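Local structure of dihydrocoumarin hydrolase, AncDHCH1 (Pseudomonas sp., 6C2C) at residues A105-Q108 with P109-D113; V213-K217 with G218-V222. The protein probably hydrolyses the lactone dihydrocoumarin at a two-zinc site, and is apparently an ancestral relative of methyl-parathion hydrolase in the metallo-beta-lactamase superfamily. All coordinates share one frame; numbering follows the deposited sequence. Where two conformers were deposited one is given.

Contact 1: residues A105-Q108 with P109-D113; sequences AGYQ and PEQVD
Gln108 and Gln111 grip each other by two hydrogen bonds round the short 3-10 turn 109-111, in the loop after helix 98-104; a Schellman motif at Gly106 ends that helix. In the backbone bond, Gln111 N reaches Gln108 O at 2.9 Å. The second bond runs the other way: Gln108 N gives its hydrogen to the side-chain Gln111 OE1 at 2.8 Å, nearly straight at 164°. Beyond CG the Gln111 chain is extended (chi2 178°), which carries its amide back along the loop to that N-H. The same amide oxygen makes van der Waals contact with Tyr107, near the ring plane at its edge, with Gln111 OE1 3.4 Å from Tyr107 CD1, while the ring's hydroxyl is bonded to Glu28 and Asn75. Val112, buried, packs on Leu80 and Leu82. Two waters complete the exposed side. One accepts from Gln111 NE2 and donates to Gly106 O, tying the turn to the helix end. The other links the two side chains that flank Pro109: it donates to Glu110 OE1 and accepts from Gln108 NE2, at 2.8 Å from each atom.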
loop_
_atom_site.group_PDB
_atom_site.type_symbol
_atom_site.label_atom_id
_atom_site.label_comp_id
_atom_site.label_asym_id
_atom_site.label_seq_id
_atom_site.Cartn_x
_atom_site.Cartn_y
_atom_site.Cartn_z
ATOM N N ALA A 105 -5.345 5.272 15.923
ATOM C CA ALA A 105 -6.086 4.023 15.841
ATOM C C ALA A 105 -5.965 3.188 17.102
ATOM O O ALA A 105 -6.585 2.115 17.199
ATOM C CB ALA A 105 -5.581 3.226 14.625
ATOM N N GLY A 106 -5.185 3.654 18.066
ATOM C CA GLY A 106 -5.224 2.999 19.360
ATOM C C GLY A 106 -4.109 1.996 19.586
ATOM O O GLY A 106 -4.182 1.243 20.577
ATOM N N TYR A 107 -3.068 1.984 18.742
ATOM C CA TYR A 107 -1.952 1.068 18.924
ATOM C C TYR A 107 -0.633 1.810 18.971
ATOM O O TYR A 107 -0.484 2.931 18.458
ATOM C CB TYR A 107 -1.894 0.035 17.789
ATOM C CG TYR A 107 -3.045 -0.910 17.790
ATOM C CD1 TYR A 107 -3.099 -1.960 18.726
ATOM C CD2 TYR A 107 -4.143 -0.730 16.947
ATOM C CE1 TYR A 107 -4.171 -2.858 18.750
ATOM C CE2 TYR A 107 -5.214 -1.644 16.950
ATOM C CZ TYR A 107 -5.221 -2.703 17.863
ATOM O OH TYR A 107 -6.249 -3.633 17.868
ATOM N N GLN A 108 0.370 1.148 19.562
ATOM C CA GLN A 108 1.703 1.688 19.627
ATOM C C GLN A 108 2.644 0.820 18.828
ATOM O O GLN A 108 2.420 -0.390 18.722
ATOM C CB GLN A 108 2.223 1.755 21.070
ATOM C CG GLN A 108 1.475 2.803 21.933
ATOM C CD GLN A 108 0.118 2.294 22.364
ATOM O OE1 GLN A 108 -0.956 2.805 21.933
ATOM N NE2 GLN A 108 0.138 1.264 23.205
ATOM N N PRO A 109 3.713 1.414 18.272
ATOM C CA PRO A 109 4.629 0.602 17.449
ATOM C C PRO A 109 5.200 -0.614 18.157
ATOM O O PRO A 109 5.457 -1.642 17.496
ATOM C CB PRO A 109 5.723 1.600 17.032
ATOM C CG PRO A 109 5.086 2.939 17.163
ATOM C CD PRO A 109 4.148 2.822 18.347
ATOM N N GLU A 110 5.450 -0.544 19.463
ATOM C CA GLU A 110 6.022 -1.664 20.166
ATOM C C GLU A 110 5.065 -2.847 20.263
ATOM O O GLU A 110 5.521 -3.973 20.523
ATOM C CB GLU A 110 6.469 -1.250 21.578
ATOM C CG GLU A 110 5.335 -0.891 22.568
ATOM C CD GLU A 110 5.899 -0.460 23.989
ATOM O OE1 GLU A 110 5.181 0.207 24.807
ATOM O OE2 GLU A 110 7.082 -0.780 24.282
ATOM N N GLN A 111 3.777 -2.655 19.943
ATOM C CA GLN A 111 2.841 -3.746 19.990
ATOM C C GLN A 111 2.836 -4.604 18.733
ATOM O O GLN A 111 2.234 -5.692 18.753
ATOM C CB GLN A 111 1.411 -3.199 20.204
ATOM C CG GLN A 111 1.294 -2.472 21.525
ATOM C CD GLN A 111 -0.088 -1.898 21.725
ATOM O OE1 GLN A 111 -0.566 -1.151 20.892
ATOM N NE2 GLN A 111 -0.749 -2.262 22.846
ATOM N N VAL A 112 3.469 -4.129 17.663
ATOM C CA VAL A 112 3.437 -4.835 16.381
ATOM C C VAL A 112 4.404 -6.037 16.417
ATOM O O VAL A 112 5.587 -5.882 16.718
ATOM C CB VAL A 112 3.770 -3.858 15.242
ATOM C CG1 VAL A 112 3.797 -4.634 13.910
ATOM C CG2 VAL A 112 2.697 -2.751 15.167
ATOM N N ASP A 113 3.871 -7.230 16.134
ATOM C CA ASP A 113 4.641 -8.478 16.187
ATOM C C ASP A 113 5.373 -8.779 14.900
ATOM O O ASP A 113 6.544 -9.221 14.920
ATOM C CB ASP A 113 3.672 -9.635 16.490
ATOM C CG ASP A 113 3.059 -9.512 17.871
ATOM O OD1 ASP A 113 3.820 -9.346 18.856
ATOM O OD2 ASP A 113 1.823 -9.603 17.976
HETATM O O HOH W 1 -3.444 -0.958 22.118
HETATM O O HOH W 2 2.387 0.255 24.492
#

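Contact 2: residues V213-K217 with G218-V222; sequences VVESK and GQKLV
Val214 and Leu221 hold the tight end of this contact. Val214 N donates to Leu221 O at 2.8 Å, and Leu221 N returns the bond to Val214 O at 2.9 Å. Their side chains stand on the same face, CB to CB 4.4 Å, and are buried against Leu24 of strand 19-24 and against Phe27 and Val29 of strand 27-39. Ser216, buried on this face too, packs on Phe27, and its OG is hydrogen-bonded to the backbone N of Asp26. On the other face Val213 CG1 lies 4.2 Å from Val222 CG2 and closer to the aliphatic part of Lys220, 3.7 Å from Lys220 CD. With CG1 anti to the backbone N (chi1 176°), Val213 points that methyl at both neighbours. The whole is a beta hairpin with a two-residue loop: strands 210-216 and 219-223 run antiparallel and are joined by a type I' turn from Ser216 to Gln219, with Lys217 and Gly218 at its corners, both at positive phi. Ser216 and Gln219 close it with a second pair of backbone bonds. Towards solvent the grip slackens. Glu215 and Lys220 face each other as a non-hydrogen-bonded pair, and the lysine makes a cation-pi contact with Tyr267. Lys217 leads off to a salt bridge with Asp26. A water bridges the exposed turn, accepting from Gly218 N and, in the glutamate conformer given, donating to Glu215 OE2 over a long 3.3 Å.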
loop_
_atom_site.group_PDB
_atom_site.type_symbol
_atom_site.label_atom_id
_atom_site.label_comp_id
_atom_site.label_asym_id
_atom_site.label_seq_id
_atom_site.Cartn_x
_atom_site.Cartn_y
_atom_site.Cartn_z
ATOM N N VAL A 213 -2.853 -12.563 1.892
ATOM C CA VAL A 213 -4.232 -13.074 1.919
ATOM C C VAL A 213 -4.619 -13.276 3.375
ATOM O O VAL A 213 -3.967 -14.053 4.092
ATOM C CB VAL A 213 -4.349 -14.380 1.149
ATOM C CG1 VAL A 213 -5.775 -14.931 1.273
ATOM C CG2 VAL A 213 -3.832 -14.174 -0.293
ATOM N N VAL A 214 -5.626 -12.528 3.849
ATOM C CA VAL A 214 -6.045 -12.544 5.247
ATOM C C VAL A 214 -7.391 -13.228 5.331
ATOM O O VAL A 214 -8.293 -12.857 4.588
ATOM C CB VAL A 214 -6.180 -11.113 5.780
ATOM C CG1 VAL A 214 -6.569 -11.128 7.256
ATOM C CG2 VAL A 214 -4.843 -10.358 5.518
ATOM N N GLU A 215 -7.535 -14.254 6.165
ATOM C CA GLU A 215 -8.820 -14.957 6.203
ATOM C C GLU A 215 -9.177 -15.343 7.623
ATOM O O GLU A 215 -8.342 -15.856 8.376
ATOM C CB GLU A 215 -8.821 -16.217 5.321
ATOM C CG GLU A 215 -10.185 -16.823 5.258
ATOM C CD GLU A 215 -10.383 -17.731 4.058
ATOM O OE1 GLU A 215 -9.439 -17.943 3.276
ATOM O OE2 GLU A 215 -11.508 -18.220 3.884
ATOM N N SER A 216 -10.431 -15.068 7.984
ATOM C CA SER A 216 -10.945 -15.503 9.269
ATOM C C SER A 216 -12.413 -15.869 9.134
ATOM O O SER A 216 -13.192 -15.066 8.649
ATOM C CB SER A 216 -10.801 -14.411 10.325
ATOM O OG SER A 216 -11.415 -14.869 11.567
ATOM N N LYS A 217 -12.798 -17.073 9.610
ATOM C CA LYS A 217 -14.218 -17.470 9.655
ATOM C C LYS A 217 -14.892 -17.242 8.295
ATOM O O LYS A 217 -16.014 -16.710 8.199
ATOM C CB LYS A 217 -14.947 -16.747 10.794
ATOM C CG LYS A 217 -14.329 -17.045 12.135
ATOM C CD LYS A 217 -14.308 -18.541 12.408
ATOM C CE LYS A 217 -13.659 -18.924 13.777
ATOM N NZ LYS A 217 -14.377 -18.393 14.976
ATOM N N GLY A 218 -14.193 -17.657 7.244
ATOM C CA GLY A 218 -14.690 -17.576 5.876
ATOM C C GLY A 218 -14.715 -16.198 5.255
ATOM O O GLY A 218 -15.266 -16.044 4.150
ATOM N N GLN A 219 -14.226 -15.185 5.950
ATOM C CA GLN A 219 -14.186 -13.809 5.468
ATOM C C GLN A 219 -12.751 -13.544 5.015
ATOM O O GLN A 219 -11.824 -13.599 5.843
ATOM C CB GLN A 219 -14.554 -12.823 6.564
ATOM C CG GLN A 219 -15.888 -13.108 7.285
ATOM C CD GLN A 219 -17.021 -13.422 6.323
ATOM O OE1 GLN A 219 -17.622 -14.519 6.359
ATOM N NE2 GLN A 219 -17.317 -12.488 5.464
ATOM N N LYS A 220 -12.584 -13.245 3.751
ATOM C CA LYS A 220 -11.258 -13.079 3.139
ATOM C C LYS A 220 -11.037 -11.644 2.654
ATOM O O LYS A 220 -11.924 -11.019 2.049
ATOM C CB LYS A 220 -11.092 -14.077 1.982
ATOM C CG LYS A 220 -9.765 -13.978 1.275
ATOM C CD LYS A 220 -9.357 -15.273 0.543
ATOM C CE LYS A 220 -9.838 -15.322 -0.867
ATOM N NZ LYS A 220 -9.333 -16.629 -1.551
ATOM N N LEU A 221 -9.821 -11.126 2.914
ATOM C CA LEU A 221 -9.370 -9.812 2.465
ATOM C C LEU A 221 -7.993 -10.045 1.850
ATOM O O LEU A 221 -7.081 -10.543 2.537
ATOM C CB LEU A 221 -9.303 -8.829 3.649
ATOM C CG LEU A 221 -8.547 -7.511 3.389
ATOM C CD1 LEU A 221 -9.365 -6.645 2.390
ATOM C CD2 LEU A 221 -8.369 -6.787 4.695
ATOM N N VAL A 222 -7.836 -9.640 0.587
ATOM C CA VAL A 222 -6.617 -9.869 -0.160
ATOM C C VAL A 222 -5.956 -8.515 -0.344
ATOM O O VAL A 222 -6.526 -7.608 -0.973
ATOM C CB VAL A 222 -6.921 -10.567 -1.488
ATOM C CG1 VAL A 222 -5.662 -10.726 -2.269
ATOM C CG2 VAL A 222 -7.422 -11.960 -1.209
HETATM O O HOH W 3 -11.899 -19.209 6.983
#

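Overall arrangement
Contact 1 precedes contact 2 along the chain, and their centres lie 22 Å apart with nearest atoms about 13 Å away, so neither touches the other. Both belong to the metallo-beta-lactamase part of the chain. Contact 1 is a loop leading from helix 98-104 into strand 114-116 of the six-stranded beta-sheet, whereas the hairpin of contact 2 supplies two central strands of the seven-stranded one. Strands 19-24 and 27-39 of the first meet residues of both contacts: Ala105 and Tyr107 from one, Val214 and Leu221 from the other. Relative to the zinc ligands, contact 1 comes before His119, while the hairpin 213-222 lies between His205 and Asp226.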